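PDB 1JOV: HI1317 from Haemophilus influenzae, which probably interconverts the alpha and beta anomers of D-glucose 6-phosphate, as expected of a glucose-6-phosphate 1-epimerase of the aldose 1-epimerase family. Local coordinates for residues 54-59 against 68-73; 75-80 against 145-150; 151-156 against 211-216. All coordinates share one frame; numbering follows the deposited sequence.

From the N terminus the chain first builds an antiparallel sheet ending in strand 41-47, and the stretch between that strand and strand 75-76 folds back on itself in contact 1, closing a loop of eight residues. Contact 2 then opens where the chain enters strand 75-76 and closes 64 residues later on strand 145-154. Contact 3 starts directly after it on the same strand and closes on strand 211-218 of another sheet. The three therefore follow in series without nesting. Tyr-152 ties contact 3 to contact 1, its hydroxyl meeting Arg-70 NH1 and its backbone N the carbonyl of Gly-72, while Val-73 of contact 1 packs on Leu-149 of contact 2.

Contact 1 (54-59 against 68-73); sequences VLWLSE and AIRGGV. With SO4 (sulfate ion), chain B.
Leu-57 and Gly-71 meet where the two backbones run tightest, their CA atoms 4.1 Å apart in a single beta bridge. Two hydrogen bonds flank it: Gly-72 N donates to Trp-56 O at 2.7 Å, and Ser-58 N gives Arg-70 O a nearly straight bond of 2.9 Å (169° at the hydrogen). There is no room for a side chain on Gly-71, whose backbone angles also call for glycine. Beyond Gly-72, Leu-55 CD1 rests more loosely on Val-73 CG2, while Leu-57 CD1 touches Ile-69 CG2 at 3.6 Å. Both segments belong to the long connection from strand 41-47 to strand 75-76 in the galactose mutarotase-like fold of this aldose 1-epimerase family member, where it passes the predicted active-site residue His-150. Toward the partly exposed side the contact turns polar. With CG anti to its backbone N (chi1 180°), Arg-70 lays CG 3.9 Å from both Trp-56 CZ3 and Ser-58 CB, and bends at the next two torsions to carry its guanidinium away from the 54-59 segment. There Arg-70 NH2 binds O3 of a sulfate ion, probably from the crystallisation liquor, in the guanidinium plane at 2.6 Å; NH2 also reaches Ser-234 O, NH1 the hydroxyl of Tyr-152, and Arg-92 holds the same sulfate.

Contact 2 (75-80 against 145-150); sequences ICYPWF and AQAALH
Cys-76 and Ala-148 form an antiparallel hydrogen-bonded pair: Cys-76 N reaches Ala-148 O at 2.8 Å, and Ala-148 N returns a more bent bond to Cys-76 O. On one face Cys-76 SG lies 3.8 Å from His-150 CB, and Phe-80 sets CD1 and CE1 against the Ala-148 methyl. On the other, Ile-75 and Leu-149 lie side by side, Ile-75 CD1 against Leu-149 CD2. Past Cys-76 the chain turns through the cis peptide bond before Pro-78. Pro-78 CB sits over the centre of the Tyr-77 ring, 3.8 Å above its plane, and also meets Ala-145 CB; Pro-78 O accepts a hydrogen bond from Gln-146 N at 3.0 Å. The Gln-146 side chain, extended beyond CG, brings OE1 to Phe-80 N at 2.9 Å, with the donor above the amide plane (59° out of it). In the second shell, Gln-146 NE2 is held by Ile-252 O, and Tyr-77 OH by His-139 ND1. His-150, predicted to be catalytic, meets the rings of His-88 and Tyr-152 and packs against Glu-248, the other predicted active-site residue. Strand 75-76 thus edges a sheet in which strand 145-154 lies between it and strand 244-251, while strand 133-139 packs against Ile-75 and Leu-149.

Contact 3 (151-156 against 211-216); sequences TYFNIG and RTIALH
Phe-153 reaches across to Ile-213 and Leu-215 with almost every atom of its side chain. At its root, CB lies 4.0 Å from Ile-213 CD1. Because CG is anti to the carbonyl carbon (chi1 -64°), the ring points into the gap toward strand 211-216: Phe-153 CD1 closes on Ile-213 CD1 at 3.7 Å, and CE1 is shared between Ile-213 CG2 and Leu-215 CD2. At the tip Phe-153 CZ comes within 3.5 Å of Leu-215 CD1, the two side chains meeting end to end. Behind the ring, Thr-151 CG2 sits over one face near the rim. One residue along, the contact becomes polar. Arg-211, extended from CG to NE, presents NH2 to Asn-154 O at 2.9 Å, nearly in the guanidinium plane. A water bridges the same pair, accepting from Arg-211 NE at 2.7 Å and donating to Asn-154 O, so the carbonyl is gripped twice. Asp-53 O accepts from both Arg-211 NH2 and Asn-154 ND2, and Gln-52 O from Arg-211 NH1. Ile-204 and Ile-266 pack around Phe-153. The axes of segments 152-154 and 211-216 come within 9.7 Å, roughly antiparallel at 157°. Phe-153, Ile-213 and Leu-215 thus belong to the apolar layer between two facing sheets, as in the beta-supersandwich of galactose mutarotase-like proteins.

Contact 1 (54-59 against 68-73)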
# COMPACT_ATOMS: atom_id res chain seq x y z
N VAL A 54 -2.57 -9.94 -5.41
CA VAL A 54 -1.30 -9.22 -5.45
C VAL A 54 -0.92 -8.64 -4.10
O VAL A 54 0.30 -8.49 -3.78
CB VAL A 54 -1.28 -8.12 -6.52
CG1 VAL A 54 -0.03 -7.32 -6.44
CG2 VAL A 54 -1.37 -8.76 -7.89
N LEU A 55 -1.94 -8.27 -3.28
CA LEU A 55 -1.65 -7.65 -2.01
C LEU A 55 -1.88 -8.59 -0.81
O LEU A 55 -2.75 -9.51 -0.88
CB LEU A 55 -2.58 -6.45 -1.85
CG LEU A 55 -2.33 -5.38 -2.91
CD1 LEU A 55 -3.37 -4.31 -2.72
CD2 LEU A 55 -0.96 -4.74 -2.75
N TRP A 56 -1.17 -8.36 0.24
CA TRP A 56 -1.39 -9.17 1.42
C TRP A 56 -2.19 -8.44 2.46
O TRP A 56 -2.01 -7.20 2.70
CB TRP A 56 -0.01 -9.57 1.98
CG TRP A 56 0.00 -10.30 3.29
CD1 TRP A 56 0.09 -11.71 3.43
CD2 TRP A 56 0.14 -9.76 4.59
NE1 TRP A 56 0.12 -12.04 4.76
CE2 TRP A 56 0.18 -10.88 5.50
CE3 TRP A 56 0.13 -8.48 5.11
CZ2 TRP A 56 0.24 -10.70 6.87
CZ3 TRP A 56 0.17 -8.29 6.49
CH2 TRP A 56 0.27 -9.41 7.36
N LEU A 57 -3.07 -9.19 3.11
CA LEU A 57 -3.92 -8.64 4.18
C LEU A 57 -3.79 -9.64 5.34
O LEU A 57 -3.95 -10.84 5.10
CB LEU A 57 -5.39 -8.57 3.80
CG LEU A 57 -6.35 -8.12 4.87
CD1 LEU A 57 -6.01 -6.65 5.32
CD2 LEU A 57 -7.76 -8.14 4.24
N SER A 58 -3.52 -9.14 6.55
CA SER A 58 -3.37 -10.04 7.73
C SER A 58 -4.58 -10.92 7.94
O SER A 58 -5.74 -10.47 7.85
CB SER A 58 -3.20 -9.22 8.99
OG SER A 58 -3.26 -10.10 10.11
N GLU A 59 -4.30 -12.22 8.13
CA GLU A 59 -5.37 -13.19 8.33
C GLU A 59 -6.06 -12.99 9.67
O GLU A 59 -7.17 -13.51 9.91
CB GLU A 59 -4.92 -14.64 8.06
CG GLU A 59 -4.07 -15.25 9.16
CD GLU A 59 -2.60 -14.89 9.11
OE1 GLU A 59 -2.19 -13.95 8.39
OE2 GLU A 59 -1.82 -15.55 9.84
N ALA A 68 -5.51 0.97 12.49
CA ALA A 68 -4.90 0.85 11.16
C ALA A 68 -5.00 -0.56 10.71
O ALA A 68 -4.76 -1.49 11.51
CB ALA A 68 -3.47 1.32 11.14
N ILE A 69 -5.41 -0.78 9.47
CA ILE A 69 -5.52 -2.10 8.91
C ILE A 69 -4.15 -2.60 8.50
O ILE A 69 -3.38 -1.90 7.84
CB ILE A 69 -6.48 -2.09 7.67
CG1 ILE A 69 -7.93 -1.74 8.11
CG2 ILE A 69 -6.46 -3.37 6.79
CD1 ILE A 69 -8.82 -1.22 6.93
N ARG A 70 -3.82 -3.85 8.86
CA ARG A 70 -2.54 -4.47 8.64
C ARG A 70 -2.52 -5.18 7.31
O ARG A 70 -2.93 -6.35 7.12
CB ARG A 70 -2.23 -5.50 9.78
CG ARG A 70 -0.93 -6.16 9.60
CD ARG A 70 0.35 -5.26 9.72
NE ARG A 70 0.58 -4.77 11.08
CZ ARG A 70 1.37 -3.78 11.43
NH1 ARG A 70 2.15 -3.20 10.51
NH2 ARG A 70 1.48 -3.40 12.73
N GLY A 71 -2.04 -4.48 6.28
CA GLY A 71 -2.01 -5.07 4.94
C GLY A 71 -2.44 -4.15 3.82
O GLY A 71 -2.84 -3.02 4.10
N GLY A 72 -2.41 -4.55 2.56
CA GLY A 72 -2.86 -3.62 1.54
C GLY A 72 -1.91 -2.43 1.32
O GLY A 72 -0.69 -2.60 1.35
N VAL A 73 -2.48 -1.23 1.10
CA VAL A 73 -1.60 -0.09 0.86
C VAL A 73 -1.99 1.05 1.76
O VAL A 73 -2.68 1.96 1.44
CB VAL A 73 -1.75 0.38 -0.64
CG1 VAL A 73 -0.72 1.47 -0.87
CG2 VAL A 73 -1.54 -0.79 -1.53
S SO4 B . 2.30 0.05 12.74
O1 SO4 B . 1.59 -0.24 11.51
O2 SO4 B . 3.47 0.77 12.35
O3 SO4 B . 2.66 -1.18 13.48
O4 SO4 B . 1.44 0.79 13.63

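Contact 2 (75-80 against 145-150)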
# COMPACT_ATOMS: atom_id res chain seq x y z
N ILE A 75 -1.85 4.43 3.70
CA ILE A 75 -1.35 5.77 3.36
C ILE A 75 -0.73 6.39 4.59
O ILE A 75 -1.50 6.61 5.57
CB ILE A 75 -2.58 6.64 2.89
CG1 ILE A 75 -3.40 6.05 1.69
CG2 ILE A 75 -2.17 8.12 2.60
CD1 ILE A 75 -2.52 5.93 0.51
N CYS A 76 0.60 6.49 4.63
CA CYS A 76 1.24 7.16 5.78
C CYS A 76 1.34 8.64 5.49
O CYS A 76 1.95 8.99 4.46
CB CYS A 76 2.63 6.54 5.96
SG CYS A 76 2.57 4.73 6.01
N TYR A 77 0.76 9.48 6.31
CA TYR A 77 0.66 10.91 6.05
C TYR A 77 0.04 11.57 7.25
O TYR A 77 -0.90 10.97 7.78
CB TYR A 77 -0.27 11.08 4.82
CG TYR A 77 -0.63 12.49 4.54
CD1 TYR A 77 0.22 13.33 3.78
CD2 TYR A 77 -1.84 13.01 4.97
CE1 TYR A 77 -0.20 14.62 3.48
CE2 TYR A 77 -2.21 14.27 4.71
CZ TYR A 77 -1.38 15.13 3.93
OH TYR A 77 -1.76 16.45 3.64
N PRO A 78 0.51 12.75 7.66
CA PRO A 78 1.56 13.58 7.01
C PRO A 78 2.96 13.43 7.60
O PRO A 78 3.83 14.28 7.36
CB PRO A 78 1.04 15.01 7.25
CG PRO A 78 0.41 14.93 8.72
CD PRO A 78 -0.17 13.51 8.73
N TRP A 79 3.16 12.40 8.40
CA TRP A 79 4.49 12.08 8.90
C TRP A 79 4.66 10.58 8.70
O TRP A 79 3.67 9.85 8.65
CB TRP A 79 4.75 12.44 10.41
CG TRP A 79 3.92 11.75 11.47
CD1 TRP A 79 4.21 10.60 12.21
CD2 TRP A 79 2.71 12.28 12.01
NE1 TRP A 79 3.20 10.39 13.12
CE2 TRP A 79 2.29 11.41 13.02
CE3 TRP A 79 1.93 13.43 11.73
CZ2 TRP A 79 1.11 11.64 13.74
CZ3 TRP A 79 0.76 13.61 12.42
CH2 TRP A 79 0.37 12.74 13.42
N PHE A 80 5.93 10.15 8.68
CA PHE A 80 6.32 8.78 8.43
C PHE A 80 6.90 8.15 9.67
O PHE A 80 7.76 8.75 10.33
CB PHE A 80 7.36 8.69 7.30
CG PHE A 80 7.75 7.28 6.94
CD1 PHE A 80 6.90 6.50 6.17
CD2 PHE A 80 8.97 6.70 7.34
CE1 PHE A 80 7.19 5.15 5.87
CE2 PHE A 80 9.28 5.38 7.00
CZ PHE A 80 8.38 4.62 6.25
N ALA A 145 4.79 18.00 3.89
CA ALA A 145 4.48 16.71 4.49
C ALA A 145 5.31 15.55 3.99
O ALA A 145 5.85 15.58 2.87
CB ALA A 145 3.02 16.38 4.28
N GLN A 146 5.40 14.52 4.80
CA GLN A 146 5.92 13.24 4.34
C GLN A 146 4.75 12.36 3.96
O GLN A 146 3.65 12.53 4.46
CB GLN A 146 6.66 12.56 5.48
CG GLN A 146 7.84 13.34 6.08
CD GLN A 146 8.42 12.57 7.27
OE1 GLN A 146 7.74 12.45 8.32
NE2 GLN A 146 9.69 12.16 7.17
N ALA A 147 4.98 11.40 3.05
CA ALA A 147 3.93 10.45 2.76
C ALA A 147 4.56 9.18 2.30
O ALA A 147 5.74 9.11 1.85
CB ALA A 147 3.04 11.01 1.70
N ALA A 148 3.82 8.09 2.36
CA ALA A 148 4.32 6.82 1.88
C ALA A 148 3.13 5.94 1.59
O ALA A 148 2.13 5.96 2.30
CB ALA A 148 5.23 6.15 2.90
N LEU A 149 3.25 5.15 0.54
CA LEU A 149 2.33 4.13 0.13
C LEU A 149 2.97 2.87 0.64
O LEU A 149 3.89 2.35 0.02
CB LEU A 149 2.07 4.11 -1.37
CG LEU A 149 1.94 5.50 -2.00
CD1 LEU A 149 2.01 5.40 -3.52
CD2 LEU A 149 0.66 6.17 -1.56
N HIS A 150 2.52 2.38 1.75
CA HIS A 150 3.18 1.28 2.44
C HIS A 150 2.74 -0.11 2.00
O HIS A 150 2.19 -0.91 2.77
CB HIS A 150 2.91 1.57 3.89
CG HIS A 150 3.68 0.77 4.93
ND1 HIS A 150 3.68 -0.59 5.00
CD2 HIS A 150 4.45 1.22 5.96
CE1 HIS A 150 4.37 -0.96 6.07
NE2 HIS A 150 4.83 0.11 6.65

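Contact 3 (151-156 against 211-216)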
# COMPACT_ATOMS: atom_id res chain seq x y z
N THR A 151 3.00 -0.34 0.74
CA THR A 151 2.43 -1.53 0.07
C THR A 151 2.92 -2.89 0.63
O THR A 151 4.12 -3.14 0.70
CB THR A 151 2.74 -1.46 -1.45
OG1 THR A 151 2.42 -0.13 -1.93
CG2 THR A 151 1.87 -2.57 -2.29
N TYR A 152 1.92 -3.69 0.98
CA TYR A 152 2.21 -5.08 1.43
C TYR A 152 1.91 -6.00 0.30
O TYR A 152 0.73 -6.22 -0.12
CB TYR A 152 1.35 -5.54 2.66
CG TYR A 152 1.52 -4.85 3.93
CD1 TYR A 152 1.07 -3.54 4.15
CD2 TYR A 152 1.99 -5.55 5.02
CE1 TYR A 152 1.22 -2.91 5.43
CE2 TYR A 152 2.15 -4.96 6.25
CZ TYR A 152 1.75 -3.67 6.49
OH TYR A 152 1.88 -3.12 7.74
N PHE A 153 3.01 -6.58 -0.22
CA PHE A 153 2.85 -7.50 -1.36
C PHE A 153 2.72 -8.95 -0.87
O PHE A 153 3.29 -9.32 0.16
CB PHE A 153 4.02 -7.42 -2.32
CG PHE A 153 4.13 -6.12 -2.96
CD1 PHE A 153 3.33 -5.81 -4.03
CD2 PHE A 153 5.02 -5.19 -2.46
CE1 PHE A 153 3.42 -4.50 -4.63
CE2 PHE A 153 5.10 -3.98 -2.98
CZ PHE A 153 4.34 -3.60 -4.13
N ASN A 154 1.81 -9.68 -1.51
CA ASN A 154 1.48 -11.04 -1.16
C ASN A 154 2.50 -11.97 -1.91
O ASN A 154 2.57 -11.94 -3.16
CB ASN A 154 0.04 -11.33 -1.64
CG ASN A 154 -0.53 -12.70 -1.17
OD1 ASN A 154 -0.27 -13.17 -0.06
ND2 ASN A 154 -1.36 -13.30 -2.03
N ILE A 155 3.16 -12.86 -1.17
CA ILE A 155 4.14 -13.74 -1.82
C ILE A 155 4.01 -15.17 -1.29
O ILE A 155 3.49 -15.36 -0.18
CB ILE A 155 5.55 -13.21 -1.53
CG1 ILE A 155 5.71 -13.00 -0.04
CG2 ILE A 155 5.87 -11.93 -2.31
CD1 ILE A 155 7.03 -13.02 0.46
N GLY A 156 4.53 -16.15 -2.04
CA GLY A 156 4.44 -17.56 -1.60
C GLY A 156 5.26 -17.94 -0.38
O GLY A 156 4.76 -18.62 0.54
N ARG A 211 5.91 -15.79 -10.08
CA ARG A 211 5.51 -14.59 -10.79
C ARG A 211 6.45 -13.46 -10.44
O ARG A 211 7.25 -13.57 -9.51
CB ARG A 211 4.11 -14.16 -10.41
CG ARG A 211 3.94 -13.67 -8.97
CD ARG A 211 2.47 -13.74 -8.49
NE ARG A 211 2.22 -13.10 -7.19
CZ ARG A 211 1.02 -12.71 -6.74
NH1 ARG A 211 -0.06 -12.92 -7.50
NH2 ARG A 211 0.89 -12.14 -5.55
N THR A 212 6.37 -12.34 -11.17
CA THR A 212 7.11 -11.17 -10.82
C THR A 212 6.17 -9.99 -10.64
O THR A 212 5.39 -9.72 -11.55
CB THR A 212 8.00 -10.79 -11.99
OG1 THR A 212 9.03 -11.77 -12.04
CG2 THR A 212 8.80 -9.53 -11.70
N ILE A 213 6.29 -9.33 -9.52
CA ILE A 213 5.52 -8.12 -9.28
C ILE A 213 6.39 -6.97 -9.72
O ILE A 213 7.40 -6.66 -9.06
CB ILE A 213 5.12 -8.01 -7.80
CG1 ILE A 213 4.24 -9.17 -7.35
CG2 ILE A 213 4.43 -6.68 -7.53
CD1 ILE A 213 3.64 -8.99 -5.98
N ALA A 214 6.01 -6.31 -10.81
CA ALA A 214 6.85 -5.19 -11.30
C ALA A 214 6.32 -3.85 -10.78
O ALA A 214 5.11 -3.67 -10.79
CB ALA A 214 6.85 -5.18 -12.78
N LEU A 215 7.21 -2.93 -10.38
CA LEU A 215 6.76 -1.64 -9.79
C LEU A 215 7.33 -0.47 -10.54
O LEU A 215 8.56 -0.38 -10.71
CB LEU A 215 7.12 -1.49 -8.31
CG LEU A 215 6.61 -2.63 -7.48
CD1 LEU A 215 7.07 -2.63 -6.13
CD2 LEU A 215 5.06 -2.77 -7.67
N HIS A 216 6.45 0.43 -11.01
CA HIS A 216 6.90 1.69 -11.63
C HIS A 216 6.46 2.85 -10.73
O HIS A 216 5.27 3.21 -10.75
CB HIS A 216 6.31 1.84 -13.02
CG HIS A 216 7.02 2.82 -13.89
ND1 HIS A 216 6.91 2.82 -15.27
CD2 HIS A 216 7.88 3.84 -13.59
CE1 HIS A 216 7.65 3.80 -15.77
NE2 HIS A 216 8.25 4.43 -14.78
O HOH W 1 4.19 -12.79 -5.31